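Local coordinates for putative endonuclease/exonuclease/phosphatase family protein (Bacteroides thetaiotaomicron, PDB 3MPR) that probably acts as a metal-dependent nuclease of the endonuclease/exonuclease/phosphatase family, with a magnesium-binding site in its DNase I-like fold, at residues A[13-18]-A[29-34]; A[125-130]-A[134-139]; A[199-202]-A[206-209]. All coordinates share one frame; numbering follows the deposited sequence. Where two conformers were deposited one is given.

The three contacts illustrate how the chemistry of a junction follows its place in a DNase I-like fold. Contact 2 is the buried one: two neighbouring strands of a hairpin, zipped by backbone bonds, with phenylalanines on one face. Contact 3 lies at the surface and contact 1 is partly buried; each joins a helix to a non-helical segment through one arginine that gives two N-H groups to a main-chain carbonyl, end-on in contact 1, side-on and stacked on a ring in contact 3. Contact 1 borders the magnesium site, whereas the other two lie away from it. No secondary-structure element is shared, and contacts 1 and 2 sit on opposite sides of the chain's centre, about 27 Å between centres.

Contact 1. Residues A[13-18]-A[29-34]; sequences NLRNAN and GQRYPV
Arg31 reaches from helix 28-41 to the main chain of Leu14 and Arg15, in the loop that follows strand 5-13 of the DNase I-like fold. Its guanidinium meets Leu14 O end-on: NH1 donates at 2.9 Å and NH2 at 3.2 Å, both N-H groups going to one oxygen. NH2 also donates to Arg15 O at 3.1 Å, approaching from above that carbonyl's plane. Both oxygens lie at the edge of the guanidinium, near its plane, which should limit its rotation. Outside the pair, NH1 also bonds to Pro277 O and NE to Asp26 O, so main-chain oxygens on several loops gather round one buried cation.

Arg15 offers CB to Arg31 NH2, 3.5 Å away. With CG anti to the backbone N (chi1 -176°) and a bend at chi2, its own guanidinium is carried away from Arg31 to salt bridges with Asp21 and Glu51. Glu51 is a magnesium ligand in a structure of this protein, so the loop held by Arg31 also borders the metal site. Asn13 OD1 accepts from Arg15 N in an Asx turn. A water takes a hydrogen bond from Arg31 NH2 at 3.0 Å and donates to Asn16 O at 2.7 Å.

Contact 2. Residues A[125-130]-A[134-139]; sequences GHFKCK and FEFLFF
Phe127 and Phe136 form a hydrogen-bonded pair near the turn end of an antiparallel hairpin, strands 121-129 and 135-142; residues 125-129 and 135-139 run antiparallel with a marked twist, their directions 143° apart. Backbone bonds make the ladder: Phe127 N donates to Phe136 O at 2.8 Å, Phe136 N returns the bond to Phe127 O, Gly125 and Phe138 exchange a second pair, and Cys129 N closes the turn end on Phe134 O.

Aromatic contacts fill the face bearing Phe127, Phe136 and Phe138. Phe127 CB sits over one face of the Phe136 ring, 4.0 Å from its centroid, a CH-pi contact; the two rings are nearly parallel but slid apart, with little overlap. Phe136 has CG between backbone N and carbonyl carbon (chi1 62°), which brings its ring back over the neighbouring strand. Cys129 SG lies at the edges of the Phe134 and Phe136 rings, 3.8 Å from Phe136 CE2. Leu7 and Ile174 also touch Phe136.

Polar contacts occupy the other face. His126 NE2 donates to Glu135 OE1 at 2.7 Å, using the oxygen's anti lone pair, while Lys128 passes Glu135 at a slant, its CG 3.8 Å from Glu135 CG. Were Glu135 an alanine, His126 NE2 would probably lose this acceptor and Lys128 its nearby negative charge. On this face Leu137 CD2 packs against His126 CB at 3.7 Å. The chemistry implies a two-faced hairpin, apolar on one side, with a carboxylate on the other that may favour the protonated imidazole.

Contact 3. Residues A[199-202]-A[206-209]; sequences DSYE and YRYA
Arg207 lies flat on Tyr201, its guanidinium and the phenol ring only 3° from parallel and their centres 3.8 Å apart, a stacked cation-pi pair. The overlap is offset: NE lies over the ring toward its rim, 3.4 Å from Tyr201 CZ, while CD approaches CE2. On the guanidinium side, Tyr201 CE1 sits over the centre of the group. The same arginine also holds the tyrosine's main chain. NH2 donates to Tyr201 O at 2.9 Å and NE at 3.1 Å, a side-on grip on one oxygen that lies in the guanidinium plane, with both donors coming from the same face of the carbonyl. Face and edge of the cation are thus engaged by one residue, which should fix its rotation. The bend at chi3 (-66°) turns the guanidinium at the end of an otherwise extended chain.

The contact joins the short helix 200-203, which follows strand 198-199 at the border, within this chain, of one sheet of the DNase I-like fold, to strand 206-208 at the border of the other.

Glu202 adds a long salt bridge, OE1 to Arg207 NH2 at 3.9 Å, its carboxylate steeply inclined to the guanidinium. A water links the same two atoms, accepting from NH2 and donating to OE1. At the edge of the tyrosine ring stands Ala209 CB, 4.2 Å from CE2.

Asp199 is the helix N-cap: its OD1 accepts from Tyr201 N at 2.9 Å, holding the first turn that carries the tyrosine. Asp199 OD2 in turn forms a salt bridge with Arg226, which makes a cation-pi contact with Tyr201, and Tyr241 meets the Tyr201 ring edge-to-face. On the strand, Arg207 O accepts from Gln37 NE2 of the second subunit.

Contact 1. Residues A[13-18]-A[29-34]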
loop_
_atom_site.group_PDB
_atom_site.type_symbol
_atom_site.label_atom_id
_atom_site.label_comp_id
_atom_site.label_asym_id
_atom_site.label_seq_id
_atom_site.Cartn_x
_atom_site.Cartn_y
_atom_site.Cartn_z
ATOM N N ASN A 13 -1.423 9.819 -12.533
ATOM C CA ASN A 13 -1.009 11.068 -13.160
ATOM C C ASN A 13 0.227 11.598 -12.432
ATOM O O ASN A 13 0.149 11.979 -11.268
ATOM C CB ASN A 13 -2.145 12.087 -13.105
ATOM C CG ASN A 13 -1.770 13.416 -13.736
ATOM O OD1 ASN A 13 -0.616 13.830 -13.690
ATOM N ND2 ASN A 13 -2.745 14.082 -14.337
ATOM N N LEU A 14 1.365 11.615 -13.121
ATOM C CA LEU A 14 2.654 11.882 -12.480
ATOM C C LEU A 14 2.980 13.376 -12.404
ATOM O O LEU A 14 3.985 13.770 -11.804
ATOM C CB LEU A 14 3.777 11.110 -13.188
ATOM C CG LEU A 14 3.578 9.590 -13.298
ATOM C CD1 LEU A 14 4.897 8.905 -13.638
ATOM C CD2 LEU A 14 3.002 9.010 -12.014
ATOM N N ARG A 15 2.127 14.193 -13.018
ATOM C CA ARG A 15 2.279 15.652 -13.019
ATOM C C ARG A 15 3.458 16.136 -13.877
ATOM O O ARG A 15 4.621 15.806 -13.628
ATOM C CB ARG A 15 2.384 16.194 -11.591
ATOM C CG ARG A 15 2.460 17.716 -11.497
ATOM C CD ARG A 15 1.241 18.351 -12.160
ATOM N NE ARG A 15 1.191 19.803 -11.989
ATOM C CZ ARG A 15 0.431 20.596 -12.735
ATOM N NH1 ARG A 15 -0.319 20.068 -13.697
ATOM N NH2 ARG A 15 0.426 21.907 -12.534
ATOM N N ASN A 16 3.150 16.916 -14.903
ATOM C CA ASN A 16 4.198 17.388 -15.797
ATOM C C ASN A 16 5.251 18.191 -15.030
ATOM O O ASN A 16 4.933 18.925 -14.092
ATOM C CB ASN A 16 3.603 18.218 -16.933
ATOM C CG ASN A 16 3.142 19.577 -16.475
ATOM O OD1 ASN A 16 1.962 19.792 -16.210
ATOM N ND2 ASN A 16 4.078 20.508 -16.369
ATOM N N ALA A 17 6.504 18.040 -15.431
ATOM C CA ALA A 17 7.590 18.771 -14.792
ATOM C C ALA A 17 7.561 20.237 -15.213
ATOM O O ALA A 17 7.631 20.547 -16.399
ATOM C CB ALA A 17 8.926 18.137 -15.120
ATOM N N ASN A 18 7.437 21.129 -14.234
ATOM C CA ASN A 18 7.402 22.573 -14.492
ATOM C C ASN A 18 8.007 23.383 -13.348
ATOM O O ASN A 18 8.141 22.888 -12.224
ATOM C CB ASN A 18 5.969 23.053 -14.747
ATOM C CG ASN A 18 5.076 22.895 -13.532
ATOM O OD1 ASN A 18 5.019 23.775 -12.666
ATOM N ND2 ASN A 18 4.371 21.761 -13.455
ATOM N N GLY A 29 12.145 16.522 -9.686
ATOM C CA GLY A 29 13.360 15.836 -9.288
ATOM C C GLY A 29 13.308 15.274 -7.880
ATOM O O GLY A 29 13.898 14.236 -7.590
ATOM N N GLN A 30 12.581 15.959 -7.009
ATOM C CA GLN A 30 12.383 15.515 -5.637
ATOM C C GLN A 30 11.301 14.425 -5.539
ATOM O O GLN A 30 11.404 13.506 -4.725
ATOM C CB GLN A 30 12.013 16.735 -4.784
ATOM C CG GLN A 30 11.591 16.441 -3.363
ATOM C CD GLN A 30 11.404 17.706 -2.541
ATOM O OE1 GLN A 30 12.377 18.351 -2.159
ATOM N NE2 GLN A 30 10.150 18.059 -2.257
ATOM N N ARG A 31 10.287 14.519 -6.395
ATOM C CA ARG A 31 9.083 13.676 -6.298
ATOM C C ARG A 31 9.249 12.306 -6.916
ATOM O O ARG A 31 8.790 11.309 -6.364
ATOM C CB ARG A 31 7.906 14.322 -7.046
ATOM C CG ARG A 31 7.411 15.618 -6.484
ATOM C CD ARG A 31 6.067 16.004 -7.088
ATOM N NE ARG A 31 6.112 16.431 -8.487
ATOM C CZ ARG A 31 5.693 15.683 -9.507
ATOM N NH1 ARG A 31 5.225 14.447 -9.287
ATOM N NH2 ARG A 31 5.740 16.171 -10.749
ATOM N N TYR A 32 9.857 12.259 -8.098
ATOM C CA TYR A 32 9.808 11.037 -8.892
ATOM C C TYR A 32 10.498 9.816 -8.277
ATOM O O TYR A 32 10.050 8.692 -8.483
ATOM C CB TYR A 32 10.214 11.288 -10.362
ATOM C CG TYR A 32 11.679 11.102 -10.716
ATOM C CD1 TYR A 32 12.237 9.840 -10.823
ATOM C CD2 TYR A 32 12.487 12.203 -10.986
ATOM C CE1 TYR A 32 13.578 9.672 -11.162
ATOM C CE2 TYR A 32 13.815 12.051 -11.316
ATOM C CZ TYR A 32 14.357 10.791 -11.408
ATOM O OH TYR A 32 15.681 10.656 -11.752
ATOM N N PRO A 33 11.574 10.025 -7.499
ATOM C CA PRO A 33 12.146 8.838 -6.864
ATOM C C PRO A 33 11.139 8.176 -5.916
ATOM O O PRO A 33 11.134 6.954 -5.804
ATOM C CB PRO A 33 13.344 9.399 -6.095
ATOM C CG PRO A 33 13.750 10.626 -6.902
ATOM C CD PRO A 33 12.414 11.219 -7.304
ATOM N N VAL A 34 10.289 8.968 -5.269
ATOM C CA VAL A 34 9.227 8.420 -4.404
ATOM C C VAL A 34 8.141 7.717 -5.231
ATOM O O VAL A 34 7.700 6.610 -4.897
ATOM C CB VAL A 34 8.593 9.533 -3.534
ATOM C CG1 VAL A 34 7.560 8.947 -2.567
ATOM C CG2 VAL A 34 9.683 10.274 -2.753
HETATM O O HOH W 1 5.875 19.111 -11.528
#

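Contact 2. Residues A[125-130]-A[134-139]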
loop_
_atom_site.group_PDB
_atom_site.type_symbol
_atom_site.label_atom_id
_atom_site.label_comp_id
_atom_site.label_asym_id
_atom_site.label_seq_id
_atom_site.Cartn_x
_atom_site.Cartn_y
_atom_site.Cartn_z
ATOM N N GLY A 125 -1.722 -0.761 -25.783
ATOM C CA GLY A 125 -0.942 -1.919 -26.144
ATOM C C GLY A 125 -1.828 -3.143 -26.072
ATOM O O GLY A 125 -2.694 -3.239 -25.206
ATOM N N HIS A 126 -1.623 -4.057 -27.008
ATOM C CA HIS A 126 -2.179 -5.404 -26.949
ATOM C C HIS A 126 -1.096 -6.263 -26.305
ATOM O O HIS A 126 -0.050 -6.503 -26.910
ATOM C CB HIS A 126 -2.483 -5.861 -28.382
ATOM C CG HIS A 126 -2.941 -7.281 -28.512
ATOM N ND1 HIS A 126 -3.478 -7.772 -29.685
ATOM C CD2 HIS A 126 -2.918 -8.321 -27.645
ATOM C CE1 HIS A 126 -3.772 -9.051 -29.531
ATOM N NE2 HIS A 126 -3.438 -9.409 -28.304
ATOM N N PHE A 127 -1.326 -6.689 -25.065
ATOM C CA PHE A 127 -0.322 -7.440 -24.311
ATOM C C PHE A 127 -0.610 -8.931 -24.242
ATOM O O PHE A 127 -1.759 -9.349 -24.346
ATOM C CB PHE A 127 -0.225 -6.906 -22.875
ATOM C CG PHE A 127 0.353 -5.535 -22.786
ATOM C CD1 PHE A 127 -0.465 -4.426 -22.891
ATOM C CD2 PHE A 127 1.716 -5.352 -22.598
ATOM C CE1 PHE A 127 0.063 -3.157 -22.829
ATOM C CE2 PHE A 127 2.260 -4.070 -22.537
ATOM C CZ PHE A 127 1.430 -2.973 -22.647
ATOM N N LYS A 128 0.445 -9.721 -24.039
ATOM C CA LYS A 128 0.319 -11.150 -23.819
ATOM C C LYS A 128 1.128 -11.542 -22.575
ATOM O O LYS A 128 2.327 -11.281 -22.500
ATOM C CB LYS A 128 0.828 -11.928 -25.035
ATOM C CG LYS A 128 0.675 -13.443 -24.908
ATOM C CD LYS A 128 1.058 -14.146 -26.202
ATOM C CE LYS A 128 0.688 -15.611 -26.175
ATOM N NZ LYS A 128 1.168 -16.319 -27.395
ATOM N N CYS A 129 0.470 -12.179 -21.614
ATOM C CA CYS A 129 1.137 -12.599 -20.397
ATOM C C CYS A 129 2.094 -13.743 -20.704
ATOM O O CYS A 129 1.711 -14.743 -21.322
ATOM C CB CYS A 129 0.105 -13.010 -19.343
ATOM S SG CYS A 129 -1.039 -11.673 -18.933
ATOM N N LYS A 130 3.339 -13.588 -20.284
ATOM C CA LYS A 130 4.357 -14.600 -20.550
ATOM C C LYS A 130 4.066 -15.922 -19.837
ATOM O O LYS A 130 4.388 -16.991 -20.356
ATOM C CB LYS A 130 5.746 -14.083 -20.176
ATOM C CG LYS A 130 6.272 -13.021 -21.129
ATOM C CD LYS A 130 7.694 -12.604 -20.775
ATOM C CE LYS A 130 8.309 -11.780 -21.888
ATOM N NZ LYS A 130 9.703 -11.317 -21.586
ATOM N N PHE A 134 -2.380 -15.249 -21.526
ATOM C CA PHE A 134 -3.568 -14.388 -21.569
ATOM C C PHE A 134 -3.288 -13.120 -22.375
ATOM O O PHE A 134 -2.308 -12.419 -22.111
ATOM C CB PHE A 134 -4.008 -14.025 -20.138
ATOM C CG PHE A 134 -5.118 -13.001 -20.071
ATOM C CD1 PHE A 134 -6.298 -13.186 -20.773
ATOM C CD2 PHE A 134 -4.988 -11.874 -19.279
ATOM C CE1 PHE A 134 -7.318 -12.250 -20.717
ATOM C CE2 PHE A 134 -6.016 -10.946 -19.207
ATOM C CZ PHE A 134 -7.172 -11.134 -19.922
ATOM N N GLU A 135 -4.147 -12.826 -23.346
ATOM C CA GLU A 135 -4.022 -11.602 -24.139
ATOM C C GLU A 135 -5.119 -10.588 -23.805
ATOM O O GLU A 135 -6.269 -10.956 -23.604
ATOM C CB GLU A 135 -4.054 -11.939 -25.635
ATOM C CG GLU A 135 -2.860 -12.768 -26.072
ATOM C CD GLU A 135 -2.841 -13.032 -27.567
ATOM O OE1 GLU A 135 -3.174 -12.114 -28.346
ATOM O OE2 GLU A 135 -2.497 -14.163 -27.956
ATOM N N PHE A 136 -4.754 -9.309 -23.762
ATOM C CA PHE A 136 -5.700 -8.247 -23.402
ATOM C C PHE A 136 -5.242 -6.913 -23.987
ATOM O O PHE A 136 -4.079 -6.758 -24.360
ATOM C CB PHE A 136 -5.850 -8.125 -21.868
ATOM C CG PHE A 136 -4.570 -7.753 -21.153
ATOM C CD1 PHE A 136 -4.310 -6.435 -20.789
ATOM C CD2 PHE A 136 -3.629 -8.725 -20.840
ATOM C CE1 PHE A 136 -3.127 -6.092 -20.129
ATOM C CE2 PHE A 136 -2.457 -8.397 -20.190
ATOM C CZ PHE A 136 -2.200 -7.077 -19.830
ATOM N N LEU A 137 -6.169 -5.967 -24.088
ATOM C CA LEU A 137 -5.846 -4.608 -24.500
ATOM C C LEU A 137 -5.762 -3.727 -23.264
ATOM O O LEU A 137 -6.551 -3.873 -22.336
ATOM C CB LEU A 137 -6.926 -4.047 -25.426
ATOM C CG LEU A 137 -7.071 -4.758 -26.773
ATOM C CD1 LEU A 137 -8.354 -4.299 -27.495
ATOM C CD2 LEU A 137 -5.824 -4.482 -27.609
ATOM N N PHE A 138 -4.800 -2.812 -23.261
ATOM C CA PHE A 138 -4.672 -1.830 -22.181
ATOM C C PHE A 138 -4.629 -0.445 -22.823
ATOM O O PHE A 138 -3.728 -0.165 -23.609
ATOM C CB PHE A 138 -3.367 -2.094 -21.422
ATOM C CG PHE A 138 -3.264 -1.389 -20.095
ATOM C CD1 PHE A 138 -2.972 -0.033 -20.031
ATOM C CD2 PHE A 138 -3.387 -2.097 -18.912
ATOM C CE1 PHE A 138 -2.858 0.613 -18.806
ATOM C CE2 PHE A 138 -3.268 -1.454 -17.681
ATOM C CZ PHE A 138 -3.011 -0.104 -17.629
ATOM N N PHE A 139 -5.602 0.409 -22.494
ATOM C CA PHE A 139 -5.683 1.764 -23.036
ATOM C C PHE A 139 -5.416 2.765 -21.931
ATOM O O PHE A 139 -5.790 2.518 -20.791
ATOM C CB PHE A 139 -7.102 2.044 -23.540
ATOM C CG PHE A 139 -7.495 1.248 -24.752
ATOM C CD1 PHE A 139 -7.978 -0.035 -24.630
ATOM C CD2 PHE A 139 -7.405 1.811 -26.017
ATOM C CE1 PHE A 139 -8.356 -0.758 -25.762
ATOM C CE2 PHE A 139 -7.782 1.099 -27.140
ATOM C CZ PHE A 139 -8.256 -0.179 -27.011
#

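Contact 3. Residues A[199-202]-A[206-209]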
loop_
_atom_site.group_PDB
_atom_site.type_symbol
_atom_site.label_atom_id
_atom_site.label_comp_id
_atom_site.label_asym_id
_atom_site.label_seq_id
_atom_site.Cartn_x
_atom_site.Cartn_y
_atom_site.Cartn_z
ATOM N N ASP A 199 -16.675 0.263 -13.844
ATOM C CA ASP A 199 -15.805 1.046 -12.970
ATOM C C ASP A 199 -15.271 0.134 -11.863
ATOM O O ASP A 199 -16.054 -0.428 -11.103
ATOM C CB ASP A 199 -16.625 2.189 -12.351
ATOM C CG ASP A 199 -15.791 3.114 -11.504
ATOM O OD1 ASP A 199 -14.586 2.828 -11.303
ATOM O OD2 ASP A 199 -16.340 4.140 -11.042
ATOM N N SER A 200 -13.953 -0.025 -11.766
ATOM C CA SER A 200 -13.337 -0.851 -10.722
ATOM C C SER A 200 -13.753 -0.398 -9.325
ATOM O O SER A 200 -13.824 -1.196 -8.401
ATOM C CB SER A 200 -11.802 -0.786 -10.798
ATOM O OG SER A 200 -11.289 -1.375 -11.985
ATOM N N TYR A 201 -13.973 0.903 -9.164
ATOM C CA TYR A 201 -14.427 1.419 -7.867
ATOM C C TYR A 201 -15.742 0.768 -7.468
ATOM O O TYR A 201 -15.953 0.408 -6.302
ATOM C CB TYR A 201 -14.594 2.939 -7.910
ATOM C CG TYR A 201 -15.200 3.505 -6.646
ATOM C CD1 TYR A 201 -16.581 3.646 -6.515
ATOM C CD2 TYR A 201 -14.391 3.888 -5.575
ATOM C CE1 TYR A 201 -17.146 4.161 -5.346
ATOM C CE2 TYR A 201 -14.952 4.411 -4.406
ATOM C CZ TYR A 201 -16.326 4.540 -4.305
ATOM O OH TYR A 201 -16.880 5.043 -3.152
ATOM N N GLU A 202 -16.629 0.612 -8.446
ATOM C CA GLU A 202 -17.960 0.081 -8.170
ATOM C C GLU A 202 -17.974 -1.440 -8.115
ATOM O O GLU A 202 -18.720 -2.028 -7.332
ATOM C CB GLU A 202 -18.984 0.566 -9.209
ATOM C CG GLU A 202 -19.160 2.080 -9.269
ATOM C CD GLU A 202 -19.857 2.663 -8.038
ATOM O OE1 GLU A 202 -20.417 1.896 -7.227
ATOM O OE2 GLU A 202 -19.834 3.899 -7.884
ATOM N N TYR A 206 -13.341 -5.752 -2.793
ATOM C CA TYR A 206 -12.798 -5.021 -1.657
ATOM C C TYR A 206 -12.393 -3.588 -2.044
ATOM O O TYR A 206 -11.574 -3.385 -2.942
ATOM C CB TYR A 206 -11.618 -5.774 -1.019
ATOM C CG TYR A 206 -11.234 -5.167 0.314
ATOM C CD1 TYR A 206 -11.734 -5.685 1.504
ATOM C CD2 TYR A 206 -10.423 -4.031 0.375
ATOM C CE1 TYR A 206 -11.421 -5.095 2.736
ATOM C CE2 TYR A 206 -10.101 -3.442 1.593
ATOM C CZ TYR A 206 -10.599 -3.974 2.764
ATOM O OH TYR A 206 -10.297 -3.378 3.966
ATOM N N ARG A 207 -12.975 -2.604 -1.363
ATOM C CA ARG A 207 -12.695 -1.201 -1.646
ATOM C C ARG A 207 -11.937 -0.528 -0.499
ATOM O O ARG A 207 -12.392 -0.533 0.652
ATOM C CB ARG A 207 -13.998 -0.449 -1.933
ATOM C CG ARG A 207 -13.821 1.043 -2.283
ATOM C CD ARG A 207 -15.166 1.766 -2.289
ATOM N NE ARG A 207 -16.042 1.299 -3.357
ATOM C CZ ARG A 207 -17.371 1.330 -3.312
ATOM N NH1 ARG A 207 -18.003 1.796 -2.238
ATOM N NH2 ARG A 207 -18.073 0.880 -4.343
ATOM N N TYR A 208 -10.777 0.036 -0.830
ATOM C CA TYR A 208 -9.944 0.794 0.101
ATOM C C TYR A 208 -9.811 2.208 -0.458
ATOM O O TYR A 208 -9.011 2.461 -1.350
ATOM C CB TYR A 208 -8.560 0.135 0.225
ATOM C CG TYR A 208 -7.628 0.806 1.211
ATOM C CD1 TYR A 208 -8.050 1.111 2.491
ATOM C CD2 TYR A 208 -6.324 1.130 0.853
ATOM C CE1 TYR A 208 -7.206 1.730 3.396
ATOM C CE2 TYR A 208 -5.467 1.740 1.757
ATOM C CZ TYR A 208 -5.921 2.030 3.026
ATOM O OH TYR A 208 -5.085 2.627 3.928
ATOM N N ALA A 209 -10.613 3.131 0.058
ATOM C CA ALA A 209 -10.722 4.447 -0.561
ATOM C C ALA A 209 -10.824 5.534 0.494
ATOM O O ALA A 209 -11.915 5.975 0.820
ATOM C CB ALA A 209 -11.933 4.493 -1.484
HETATM O O HOH W 2 -20.982 1.038 -4.313
#